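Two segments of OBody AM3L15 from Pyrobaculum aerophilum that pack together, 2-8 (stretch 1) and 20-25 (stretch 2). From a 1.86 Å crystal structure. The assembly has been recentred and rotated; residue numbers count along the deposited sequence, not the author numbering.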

# COMPACT_ATOMS: atom_id res chain seq x y z
N SER A 2 26.38 -10.04 -1.17
CA SER A 2 25.44 -9.05 -1.74
C SER A 2 25.87 -8.55 -3.12
O SER A 2 27.02 -8.25 -3.31
CB SER A 2 25.14 -7.92 -0.75
OG SER A 2 26.22 -7.05 -0.52
N PRO A 3 24.95 -8.51 -4.11
CA PRO A 3 25.31 -8.16 -5.50
C PRO A 3 25.69 -6.69 -5.70
O PRO A 3 25.24 -5.83 -4.94
CB PRO A 3 24.02 -8.47 -6.29
CG PRO A 3 22.94 -8.33 -5.29
CD PRO A 3 23.51 -8.82 -3.99
N LYS A 4 26.53 -6.42 -6.70
CA LYS A 4 26.97 -5.07 -7.02
C LYS A 4 25.82 -4.30 -7.63
O LYS A 4 24.98 -4.83 -8.36
CB LYS A 4 28.16 -5.04 -7.97
N LYS A 5 25.78 -3.03 -7.29
CA LYS A 5 24.76 -2.15 -7.77
C LYS A 5 24.91 -2.07 -9.26
O LYS A 5 26.00 -1.97 -9.75
CB LYS A 5 24.94 -0.79 -7.10
CG LYS A 5 24.61 0.39 -7.92
CD LYS A 5 24.97 1.63 -7.16
CE LYS A 5 24.59 2.88 -7.87
NZ LYS A 5 25.05 4.04 -7.11
N THR A 6 23.80 -2.19 -9.98
CA THR A 6 23.76 -2.04 -11.43
C THR A 6 23.28 -0.70 -11.95
O THR A 6 23.59 -0.34 -13.06
CB THR A 6 22.90 -3.13 -12.11
OG1 THR A 6 21.57 -3.03 -11.65
CG2 THR A 6 23.44 -4.51 -11.83
N HIS A 7 22.47 -0.02 -11.14
CA HIS A 7 21.85 1.23 -11.56
C HIS A 7 21.68 2.19 -10.41
O HIS A 7 21.44 1.79 -9.31
CB HIS A 7 20.46 0.98 -12.11
CG HIS A 7 20.43 0.21 -13.37
ND1 HIS A 7 20.61 -1.15 -13.41
CD2 HIS A 7 20.25 0.60 -14.65
CE1 HIS A 7 20.53 -1.56 -14.65
NE2 HIS A 7 20.31 -0.52 -15.42
N TRP A 8 21.75 3.47 -10.73
CA TRP A 8 21.37 4.53 -9.82
C TRP A 8 19.85 4.59 -9.83
O TRP A 8 19.23 4.32 -10.84
CB TRP A 8 21.94 5.86 -10.30
CG TRP A 8 23.42 6.00 -10.15
CD1 TRP A 8 24.36 5.70 -11.07
CD2 TRP A 8 24.13 6.48 -9.01
NE1 TRP A 8 25.60 5.96 -10.59
CE2 TRP A 8 25.49 6.43 -9.32
CE3 TRP A 8 23.74 6.95 -7.76
CZ2 TRP A 8 26.46 6.83 -8.43
CZ3 TRP A 8 24.70 7.35 -6.88
CH2 TRP A 8 26.04 7.29 -7.22
N GLU A 20 16.23 -7.19 -14.85
CA GLU A 20 16.71 -7.26 -13.50
C GLU A 20 17.71 -6.11 -13.25
O GLU A 20 18.54 -5.80 -14.09
CB GLU A 20 17.36 -8.61 -13.23
CG GLU A 20 17.39 -9.00 -11.79
CD GLU A 20 18.18 -10.23 -11.49
OE1 GLU A 20 19.34 -10.30 -11.91
OE2 GLU A 20 17.67 -11.11 -10.82
N VAL A 21 17.55 -5.45 -12.12
CA VAL A 21 18.44 -4.38 -11.68
C VAL A 21 18.86 -4.65 -10.26
O VAL A 21 18.18 -5.38 -9.53
CB VAL A 21 17.72 -3.02 -11.66
CG1 VAL A 21 17.36 -2.60 -13.08
CG2 VAL A 21 16.42 -3.09 -10.72
N VAL A 22 19.97 -4.04 -9.83
CA VAL A 22 20.30 -4.05 -8.43
C VAL A 22 20.45 -2.59 -8.02
O VAL A 22 21.23 -1.86 -8.63
CB VAL A 22 21.59 -4.87 -8.10
CG1 VAL A 22 21.95 -4.75 -6.61
CG2 VAL A 22 21.46 -6.37 -8.52
N VAL A 23 19.67 -2.16 -7.02
CA VAL A 23 19.81 -0.82 -6.49
C VAL A 23 20.41 -0.89 -5.09
O VAL A 23 20.28 -1.90 -4.40
CB VAL A 23 18.48 0.01 -6.51
CG1 VAL A 23 18.02 0.22 -7.94
CG2 VAL A 23 17.37 -0.68 -5.69
N ALA A 24 21.08 0.19 -4.71
CA ALA A 24 21.80 0.31 -3.44
C ALA A 24 21.67 1.77 -2.95
O ALA A 24 21.96 2.70 -3.69
CB ALA A 24 23.27 -0.07 -3.63
N GLY A 25 21.27 1.98 -1.71
CA GLY A 25 21.09 3.36 -1.25
C GLY A 25 20.49 3.23 0.13
O GLY A 25 20.65 2.18 0.78
O HOH W 1 24.40 4.03 -4.13
O HOH W 2 21.01 2.23 -6.62

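The side chain of Thr6 accepts a hydrogen bond from the backbone of a strand residue, Val22, that its own main chain also engages. Val22 N donates to Thr6 OG1 at 2.6 Å, a short and nearly straight hydrogen bond with an angle of 172° at the hydrogen. In return, Thr6 N donates to Val22 O at 2.9 Å. Both polar backbone atoms of Val22 are therefore met by one residue, half through side chain and half through main chain. The chi1 of Thr6 is in the p well. The hydroxyl is also hydrogen-bonded within its own stretch, with Thr6 OG1 2.7 Å from His7 ND1; either atom could be the donor.

Val22 O takes a second, weak hydrogen bond from His7 N at 3.4 Å. Successive amides of the loop thus converge on one carbonyl. Stretch 1 has no regular secondary structure, and its touching part runs 99° from that of the strand.

Val22 has the largest area covered in the contact, and its CA-to-CB bond points toward stretch 1. Its CB lies 3.4 Å from Lys4 O, and its CG1 lies 3.9 Å from Pro3 CG, an apolar contact. Val21 packs on the imidazole instead. Its CG1 sits over one face of the His7 ring, 3.9 Å from the centroid and 29° off the normal, in a CH-pi contact.

Beyond Val22, Ala24 CB approaches Lys5 CB at 3.9 Å. Two waters extend the contact here. Water 1 accepts from Lys5 NZ at 3.1 Å and donates to Ala24 O at 2.8 Å, so the amino group of Lys5, at the end of a chain with chi2 to chi4 all t, is linked to the strand through water. Water 2 accepts from Ala24 N at 2.8 Å and is placed to donate to His7 O at 2.8 Å, though with atoms elsewhere in the structure it has more acceptors in reach than protons. The backbone of Ala24 is thereby linked to stretch 1 through solvent, whereas that of Val22 is bonded directly.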